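Local coordinates for intergenic-region protein (PDB 2WJ9) that probably protects incoming DNA by inhibiting host restriction enzymes, as an ArdB-type antirestriction protein, at residues A48-D53 and I92-T97. Residues are numbered along the deposited sequence; the frame is centred on the assembly and turned at random.
Sequences ATIVPD and IWNLYT
Thr97 and Thr49 form the hydrogen-bonded pair of an antiparallel bridge: Thr49 N donates to Thr97 O over 2.9 Å, and Thr97 N returns a bond of 3.0 Å to Thr49 O. Beside it, Ile50 and Tyr96 make the non-hydrogen-bonded pair, their CA atoms 4.5 Å apart. Ile50 CB lies 3.7 Å from Tyr96 CE1; chi1 (-167°) sets CG1 anti to the backbone N, and the extended chi2 carries CD1 to 3.9 Å from Asn94 CG. Tyr96 also meets the ring of Phe104 in the next strand.

Val51, just past the strand, keeps the pairing going: its N reaches Leu95 O at 2.8 Å, a donor tilted 30° from the carbonyl plane. Its CG2 packs 3.9 Å from Leu95 CB and 4.0 Å from Thr97 CG2, with Phe59 of helix 59-64 touching both Val51 and Leu95. One water links Ile50 O to Thr97 OG1; another accepts from Leu95 N and donates weakly to Val51 O, bridging the two segments through solvent. These bonds, with strand axes at 135°, pair 48-50, outermost within this chain, with 93-98 in a three-stranded antiparallel sheet completed by 103-107, its first two strands joined by a largely helical connection.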
loop_
_atom_site.group_PDB
_atom_site.type_symbol
_atom_site.label_atom_id
_atom_site.label_comp_id
_atom_site.label_asym_id
_atom_site.label_seq_id
_atom_site.Cartn_x
_atom_site.Cartn_y
_atom_site.Cartn_z
ATOM N N ALA B 48 -0.109 15.213 -5.620
ATOM C CA ALA B 48 -1.368 15.599 -4.973
ATOM C C ALA B 48 -2.010 16.773 -5.722
ATOM O O ALA B 48 -1.323 17.727 -6.109
ATOM C CB ALA B 48 -1.113 15.988 -3.532
ATOM N N THR B 49 -3.323 16.707 -5.926
ATOM C CA THR B 49 -4.057 17.770 -6.639
ATOM C C THR B 49 -5.239 18.224 -5.779
ATOM O O THR B 49 -5.981 17.392 -5.248
ATOM C CB THR B 49 -4.567 17.286 -8.014
ATOM O OG1 THR B 49 -3.457 16.920 -8.841
ATOM C CG2 THR B 49 -5.377 18.374 -8.708
ATOM N N ILE B 50 -5.390 19.534 -5.615
ATOM C CA ILE B 50 -6.449 20.073 -4.755
ATOM C C ILE B 50 -7.821 19.731 -5.350
ATOM O O ILE B 50 -7.980 19.657 -6.581
ATOM C CB ILE B 50 -6.278 21.598 -4.502
ATOM C CG1 ILE B 50 -7.183 22.062 -3.359
ATOM C CG2 ILE B 50 -6.549 22.407 -5.761
ATOM C CD1 ILE B 50 -6.848 23.466 -2.853
ATOM N N VAL B 51 -8.789 19.467 -4.472
ATOM C CA VAL B 51 -10.164 19.193 -4.881
ATOM C C VAL B 51 -10.880 20.535 -5.102
ATOM O O VAL B 51 -10.858 21.389 -4.226
ATOM C CB VAL B 51 -10.916 18.353 -3.816
ATOM C CG1 VAL B 51 -12.370 18.125 -4.231
ATOM C CG2 VAL B 51 -10.204 17.013 -3.579
ATOM N N PRO B 52 -11.480 20.748 -6.287
ATOM C CA PRO B 52 -12.223 22.001 -6.531
ATOM C C PRO B 52 -13.341 22.265 -5.525
ATOM O O PRO B 52 -13.962 21.323 -5.035
ATOM C CB PRO B 52 -12.819 21.791 -7.925
ATOM C CG PRO B 52 -11.940 20.795 -8.574
ATOM C CD PRO B 52 -11.467 19.882 -7.480
ATOM N N ASP B 53 -13.600 23.540 -5.234
ATOM C CA ASP B 53 -14.658 23.911 -4.284
ATOM C C ASP B 53 -15.991 23.256 -4.660
ATOM O O ASP B 53 -16.747 22.825 -3.786
ATOM C CB ASP B 53 -14.807 25.434 -4.188
ATOM C CG ASP B 53 -13.745 26.080 -3.299
ATOM O OD1 ASP B 53 -13.042 25.357 -2.556
ATOM O OD2 ASP B 53 -13.617 27.322 -3.348
ATOM N N ILE B 92 -6.006 26.643 7.535
ATOM C CA ILE B 92 -7.176 26.432 6.679
ATOM C C ILE B 92 -6.937 25.129 5.924
ATOM O O ILE B 92 -5.947 25.007 5.214
ATOM C CB ILE B 92 -7.342 27.597 5.658
ATOM C CG1 ILE B 92 -7.445 28.953 6.371
ATOM C CG2 ILE B 92 -8.563 27.378 4.762
ATOM C CD1 ILE B 92 -8.650 29.094 7.272
ATOM N N TRP B 93 -7.839 24.160 6.085
ATOM C CA TRP B 93 -7.627 22.797 5.583
ATOM C C TRP B 93 -8.312 22.539 4.236
ATOM O O TRP B 93 -9.494 22.849 4.052
ATOM C CB TRP B 93 -8.085 21.781 6.632
ATOM C CG TRP B 93 -7.175 21.770 7.815
ATOM C CD1 TRP B 93 -6.935 22.815 8.669
ATOM C CD2 TRP B 93 -6.348 20.684 8.267
ATOM N NE1 TRP B 93 -6.017 22.443 9.618
ATOM C CE2 TRP B 93 -5.649 21.142 9.404
ATOM C CE3 TRP B 93 -6.141 19.369 7.830
ATOM C CZ2 TRP B 93 -4.747 20.336 10.104
ATOM C CZ3 TRP B 93 -5.251 18.561 8.535
ATOM C CH2 TRP B 93 -4.565 19.051 9.660
ATOM N N ASN B 94 -7.546 21.981 3.303
ATOM C CA ASN B 94 -8.035 21.639 1.963
ATOM C C ASN B 94 -8.090 20.124 1.761
ATOM O O ASN B 94 -7.483 19.359 2.517
ATOM C CB ASN B 94 -7.123 22.235 0.889
ATOM C CG ASN B 94 -6.945 23.735 1.024
ATOM O OD1 ASN B 94 -5.822 24.244 0.958
ATOM N ND2 ASN B 94 -8.045 24.452 1.194
ATOM N N LEU B 95 -8.814 19.709 0.724
ATOM C CA LEU B 95 -8.924 18.305 0.351
ATOM C C LEU B 95 -8.111 18.034 -0.915
ATOM O O LEU B 95 -8.083 18.861 -1.830
ATOM C CB LEU B 95 -10.392 17.912 0.161
ATOM C CG LEU B 95 -11.356 18.268 1.302
ATOM C CD1 LEU B 95 -12.772 17.761 1.016
ATOM C CD2 LEU B 95 -10.860 17.734 2.656
ATOM N N TYR B 96 -7.451 16.873 -0.946
ATOM C CA TYR B 96 -6.532 16.491 -2.032
ATOM C C TYR B 96 -6.739 15.041 -2.508
ATOM O O TYR B 96 -7.022 14.145 -1.713
ATOM C CB TYR B 96 -5.070 16.656 -1.579
ATOM C CG TYR B 96 -4.690 18.082 -1.262
ATOM C CD1 TYR B 96 -4.253 18.945 -2.264
ATOM C CD2 TYR B 96 -4.778 18.574 0.034
ATOM C CE1 TYR B 96 -3.912 20.262 -1.979
ATOM C CE2 TYR B 96 -4.428 19.885 0.335
ATOM C CZ TYR B 96 -4.006 20.731 -0.678
ATOM O OH TYR B 96 -3.674 22.046 -0.385
ATOM N N THR B 97 -6.569 14.831 -3.812
ATOM C CA THR B 97 -6.492 13.494 -4.417
ATOM C C THR B 97 -5.058 13.184 -4.872
ATOM O O THR B 97 -4.294 14.103 -5.177
ATOM C CB THR B 97 -7.469 13.336 -5.622
ATOM O OG1 THR B 97 -7.146 14.262 -6.677
ATOM C CG2 THR B 97 -8.914 13.553 -5.169
HETATM O O HOH W 1 -8.395 16.596 -7.234
HETATM O O HOH W 2 -10.224 21.540 -0.958
#